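Local coordinates for protein hypothetical bacterial 6-phosphogluconolactonase (Bacteroides fragilis, PDB 3SCY) that probably hydrolyses 6-phosphogluconolactone to 6-phosphogluconate and folds as a seven-bladed beta-propeller, at residues 142-147 with 175-180; 248-253 with 293-298. Where two conformers were deposited one is given. Numbering follows the deposited sequence.

Interaction 1: residues 142-147 with 175-180; sequences FKGSGP and GTDQIH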
loop_
_atom_site.group_PDB
_atom_site.type_symbol
_atom_site.label_atom_id
_atom_site.label_comp_id
_atom_site.label_asym_id
_atom_site.label_seq_id
_atom_site.Cartn_x
_atom_site.Cartn_y
_atom_site.Cartn_z
ATOM N N PHE A 142 -14.197 -2.019 -14.629
ATOM C CA PHE A 142 -13.230 -2.006 -15.718
ATOM C C PHE A 142 -13.430 -3.228 -16.577
ATOM O O PHE A 142 -14.049 -4.205 -16.140
ATOM C CB PHE A 142 -11.786 -1.944 -15.185
ATOM C CG PHE A 142 -11.544 -0.711 -14.352
ATOM C CD1 PHE A 142 -11.176 0.490 -14.947
ATOM C CD2 PHE A 142 -11.674 -0.751 -12.967
ATOM C CE1 PHE A 142 -10.985 1.643 -14.173
ATOM C CE2 PHE A 142 -11.491 0.404 -12.192
ATOM C CZ PHE A 142 -11.127 1.589 -12.798
ATOM N N LYS A 143 -12.930 -3.166 -17.809
ATOM C CA LYS A 143 -13.008 -4.266 -18.760
ATOM C C LYS A 143 -11.641 -4.563 -19.351
ATOM O O LYS A 143 -10.780 -3.681 -19.426
ATOM C CB LYS A 143 -14.014 -3.946 -19.880
ATOM C CG LYS A 143 -15.465 -3.908 -19.404
ATOM C CD LYS A 143 -16.429 -3.623 -20.563
ATOM C CE LYS A 143 -17.864 -3.555 -20.107
ATOM N NZ LYS A 143 -18.805 -3.444 -21.254
ATOM N N GLY A 144 -11.440 -5.811 -19.752
ATOM C CA GLY A 144 -10.196 -6.210 -20.388
ATOM C C GLY A 144 -9.539 -7.428 -19.803
ATOM O O GLY A 144 -10.064 -8.066 -18.885
ATOM N N SER A 145 -8.371 -7.745 -20.350
ATOM C CA SER A 145 -7.559 -8.888 -19.937
ATOM C C SER A 145 -6.124 -8.672 -20.387
ATOM O O SER A 145 -5.814 -7.695 -21.077
ATOM C CB SER A 145 -8.127 -10.186 -20.515
ATOM O OG SER A 145 -8.199 -10.109 -21.926
ATOM N N GLY A 146 -5.261 -9.581 -19.988
ATOM C CA GLY A 146 -3.852 -9.554 -20.342
ATOM C C GLY A 146 -3.399 -10.922 -20.799
ATOM O O GLY A 146 -4.208 -11.852 -20.847
ATOM N N PRO A 147 -2.107 -11.080 -21.113
ATOM C CA PRO A 147 -1.636 -12.370 -21.665
ATOM C C PRO A 147 -1.496 -13.518 -20.664
ATOM O O PRO A 147 -1.610 -14.668 -21.095
ATOM C CB PRO A 147 -0.271 -12.026 -22.259
ATOM C CG PRO A 147 0.173 -10.819 -21.523
ATOM C CD PRO A 147 -1.053 -10.045 -21.166
ATOM N N GLY A 175 -4.591 -7.031 -13.923
ATOM C CA GLY A 175 -5.166 -7.862 -14.966
ATOM C C GLY A 175 -5.053 -7.358 -16.385
ATOM O O GLY A 175 -5.070 -8.168 -17.315
ATOM N N THR A 176 -4.982 -6.032 -16.578
ATOM C CA THR A 176 -4.961 -5.505 -17.950
ATOM C C THR A 176 -3.681 -4.732 -18.281
ATOM O O THR A 176 -3.627 -4.129 -19.354
ATOM C CB THR A 176 -6.196 -4.631 -18.212
ATOM O OG1 THR A 176 -6.075 -3.424 -17.460
ATOM C CG2 THR A 176 -7.499 -5.342 -17.881
ATOM N N ASP A 177 -2.664 -4.741 -17.380
ATOM C CA ASP A 177 -1.387 -4.038 -17.622
ATOM C C ASP A 177 -1.612 -2.534 -17.852
ATOM O O ASP A 177 -0.966 -1.928 -18.702
ATOM C CB ASP A 177 -0.621 -4.675 -18.806
ATOM C CG ASP A 177 -0.159 -6.073 -18.464
ATOM O OD1 ASP A 177 0.405 -6.259 -17.364
ATOM O OD2 ASP A 177 -0.371 -6.984 -19.287
ATOM N N GLN A 178 -2.504 -1.944 -17.082
ATOM C CA GLN A 178 -2.816 -0.525 -17.199
ATOM C C GLN A 178 -2.852 0.155 -15.858
ATOM O O GLN A 178 -3.108 -0.475 -14.839
ATOM C CB GLN A 178 -4.184 -0.310 -17.888
ATOM C CG GLN A 178 -4.209 -0.677 -19.365
ATOM C CD GLN A 178 -5.601 -0.548 -19.928
ATOM O OE1 GLN A 178 -6.540 -1.247 -19.531
ATOM N NE2 GLN A 178 -5.755 0.332 -20.889
ATOM N N ILE A 179 -2.602 1.457 -15.871
ATOM C CA ILE A 179 -2.802 2.370 -14.766
ATOM C C ILE A 179 -3.944 3.281 -15.237
ATOM O O ILE A 179 -3.740 4.100 -16.138
ATOM C CB ILE A 179 -1.541 3.155 -14.352
ATOM C CG1 ILE A 179 -0.388 2.189 -13.972
ATOM C CG2 ILE A 179 -1.878 4.102 -13.179
ATOM C CD1 ILE A 179 1.033 2.852 -13.957
ATOM N N HIS A 180 -5.139 3.094 -14.673
ATOM C CA HIS A 180 -6.320 3.892 -15.009
ATOM C C HIS A 180 -6.209 5.282 -14.376
ATOM O O HIS A 180 -5.712 5.409 -13.258
ATOM C CB HIS A 180 -7.594 3.174 -14.555
ATOM C CG HIS A 180 -7.727 1.817 -15.157
ATOM N ND1 HIS A 180 -8.189 1.642 -16.462
ATOM C CD2 HIS A 180 -7.482 0.607 -14.608
ATOM C CE1 HIS A 180 -8.172 0.333 -16.668
ATOM N NE2 HIS A 180 -7.769 -0.333 -15.582
#

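Interaction 2: residues 248-253 with 293-298; sequences IQTVAA and NGTLTK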
loop_
_atom_site.group_PDB
_atom_site.type_symbol
_atom_site.label_atom_id
_atom_site.label_comp_id
_atom_site.label_asym_id
_atom_site.label_seq_id
_atom_site.Cartn_x
_atom_site.Cartn_y
_atom_site.Cartn_z
ATOM N N ILE A 248 10.531 6.102 -18.022
ATOM C CA ILE A 248 11.943 6.456 -18.254
ATOM C C ILE A 248 12.867 5.248 -18.123
ATOM O O ILE A 248 13.973 5.283 -18.667
ATOM C CB ILE A 248 12.460 7.620 -17.372
ATOM C CG1 ILE A 248 12.276 7.313 -15.861
ATOM C CG2 ILE A 248 11.762 8.948 -17.781
ATOM C CD1 ILE A 248 12.839 8.336 -14.859
ATOM N N GLN A 249 12.432 4.200 -17.406
ATOM C CA GLN A 249 13.249 3.027 -17.155
ATOM C C GLN A 249 12.439 1.860 -16.657
ATOM O O GLN A 249 11.460 2.054 -15.919
ATOM C CB GLN A 249 14.306 3.378 -16.095
ATOM C CG GLN A 249 15.517 2.440 -16.055
ATOM C CD GLN A 249 16.374 2.686 -14.846
ATOM O OE1 GLN A 249 15.973 3.345 -13.890
ATOM N NE2 GLN A 249 17.577 2.133 -14.847
ATOM N N THR A 250 12.878 0.632 -17.014
ATOM C CA THR A 250 12.361 -0.629 -16.477
ATOM C C THR A 250 13.570 -1.383 -15.925
ATOM O O THR A 250 14.551 -1.559 -16.655
ATOM C CB THR A 250 11.596 -1.467 -17.520
ATOM O OG1 THR A 250 10.431 -0.778 -17.953
ATOM C CG2 THR A 250 11.179 -2.837 -16.980
ATOM N N VAL A 251 13.505 -1.835 -14.654
ATOM C CA VAL A 251 14.570 -2.618 -14.012
ATOM C C VAL A 251 13.968 -3.888 -13.428
ATOM O O VAL A 251 12.783 -3.940 -13.144
ATOM C CB VAL A 251 15.387 -1.848 -12.938
ATOM C CG1 VAL A 251 16.122 -0.658 -13.542
ATOM C CG2 VAL A 251 14.506 -1.398 -11.768
ATOM N N ALA A 252 14.795 -4.912 -13.237
ATOM C CA ALA A 252 14.354 -6.158 -12.667
ATOM C C ALA A 252 14.483 -6.137 -11.164
ATOM O O ALA A 252 15.589 -5.993 -10.643
ATOM C CB ALA A 252 15.188 -7.302 -13.235
ATOM N N ALA A 253 13.360 -6.318 -10.451
ATOM C CA ALA A 253 13.389 -6.464 -8.990
ATOM C C ALA A 253 13.610 -7.927 -8.692
ATOM O O ALA A 253 14.402 -8.284 -7.829
ATOM C CB ALA A 253 12.072 -5.988 -8.388
ATOM N N ASN A 293 17.792 12.427 -12.497
ATOM C CA ASN A 293 16.988 11.856 -13.574
ATOM C C ASN A 293 16.015 10.772 -13.090
ATOM O O ASN A 293 15.248 10.262 -13.908
ATOM C CB ASN A 293 17.867 11.341 -14.722
ATOM C CG ASN A 293 18.930 10.367 -14.308
ATOM O OD1 ASN A 293 18.697 9.482 -13.494
ATOM N ND2 ASN A 293 20.121 10.505 -14.870
ATOM N N GLY A 294 16.005 10.485 -11.787
ATOM C CA GLY A 294 15.061 9.542 -11.166
ATOM C C GLY A 294 15.253 8.073 -11.512
ATOM O O GLY A 294 14.466 7.223 -11.083
ATOM N N THR A 295 16.313 7.738 -12.250
ATOM C CA THR A 295 16.584 6.360 -12.674
ATOM C C THR A 295 17.196 5.536 -11.544
ATOM O O THR A 295 17.685 6.086 -10.547
ATOM C CB THR A 295 17.470 6.352 -13.932
ATOM O OG1 THR A 295 18.666 7.075 -13.661
ATOM C CG2 THR A 295 16.755 6.940 -15.151
ATOM N N LEU A 296 17.198 4.213 -11.733
ATOM C CA LEU A 296 17.595 3.262 -10.700
ATOM C C LEU A 296 18.752 2.372 -11.115
ATOM O O LEU A 296 18.813 1.915 -12.259
ATOM C CB LEU A 296 16.411 2.338 -10.355
ATOM C CG LEU A 296 15.091 3.023 -9.957
ATOM C CD1 LEU A 296 13.990 2.033 -9.844
ATOM C CD2 LEU A 296 15.230 3.792 -8.637
ATOM N N THR A 297 19.606 2.054 -10.144
ATOM C CA THR A 297 20.687 1.086 -10.324
ATOM C C THR A 297 20.651 0.167 -9.076
ATOM O O THR A 297 20.684 0.673 -7.941
ATOM C CB THR A 297 22.035 1.767 -10.626
ATOM O OG1 THR A 297 22.401 2.678 -9.593
ATOM C CG2 THR A 297 22.043 2.509 -11.959
ATOM N N LYS A 298 20.552 -1.173 -9.282
ATOM C CA LYS A 298 20.499 -2.104 -8.148
ATOM C C LYS A 298 21.815 -2.082 -7.398
ATOM O O LYS A 298 22.888 -2.035 -8.014
ATOM C CB LYS A 298 20.146 -3.528 -8.587
ATOM C CG LYS A 298 19.642 -4.381 -7.413
ATOM C CD LYS A 298 19.232 -5.783 -7.767
ATOM C CE LYS A 298 17.932 -5.868 -8.503
ATOM N NZ LYS A 298 17.629 -7.279 -8.884
#

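Interaction 1: residues 142-147 with 175-180
The extended backbone of 142-147 passes over the turn at 175-177 and the start of strand 178-184 without pairing with them. The CA atoms of Ser145 and Thr176 are 4.7 Å apart. The contact joins adjacent blades of the beta-propeller: 142-147 leaves strand 138-141, and 175-180 begins in the hairpin turn between strands 168-173 and 178-184. That hairpin carries a G1 beta bulge, with Asp177 and Gln178 both facing Asp173. Thr176 CG2 packs 3.5 Å from Gly144 C and 3.6 Å from Ser145 N. A CB on Gly144 would strike this methyl, and its backbone angles would also jam a CB against Lys143 O. A CB on Gly146 would strike Gly175 O. Asp177 turns its carboxylate to the backbone N atoms of Gly210 and Gly212. Phe142 and His180 stack face to face, with planes at 30° and centroids 4.1 Å apart. His180 NE2 is hydrogen-bonded to Asp173. The closest atoms of the stack are Phe142 CE1 and His180 CG, at 3.4 Å.

Interaction 2: residues 248-253 with 293-298
This is a side-chain-mediated contact between the outermost strands of two adjacent propeller blades. Strand 244-252 is the fourth strand of its blade, and strand 296-303 is the fourth strand of the next. The segments 248-252 and 296-298 run nearly parallel, at 14°, with their axes 8.2 Å apart at closest approach. That spacing is too wide for backbone pairing, and the two strands belong to separate sheets.

Gln249 bridges the gap. Its OE1 accepts from Leu296 N at 2.6 Å, and its NE2 donates to Leu296 O at 2.9 Å. One side-chain amide thus satisfies both the N and the O of one residue in the next blade. A classic beta bulge lies at this point, where Ile248 and Gln249 both face Ala237. Both residues direct their CA-to-CB bonds toward 293-298. Ile248 CD1 reaches Asn293 O at 3.2 Å and packs on Thr295 CG2 at 4.2 Å.

The turn leading into strand 296-303 is shaped by Asn293. Its OD1 accepts from Thr295 N at 3.2 Å, forming an Asx turn, and also from Thr295 OG1 in a very short bond of 2.4 Å. Further along, Val251 CG2 meets Leu296 CD1 at 4.0 Å. Leu296 also rests on Tyr226, and Val251 on Phe287, so apolar packing continues into both blades. Ala253 O is hydrogen-bonded to Asn277. At the far end, Lys298 NZ donates to Ala252 O, 3.0 Å away.

In the fold
Both contacts join neighbouring blades of one propeller, but at different seams. They share no strand, and their nearest atoms are about 11 Å apart. Each is partly buried and lies well away from the centre of the chain, at about 19 Å for interaction 1 and 20 Å for interaction 2, measured between centres. Interaction 1 sets a loop against a hairpin turn and the strand that follows it. It combines close backbone packing at glycines with an aromatic stack, with no hydrogen bond between its segments. Interaction 2 sets two fourth strands side by side. It is held by hydrogen bonds from side chains to backbone, with apolar packing alongside.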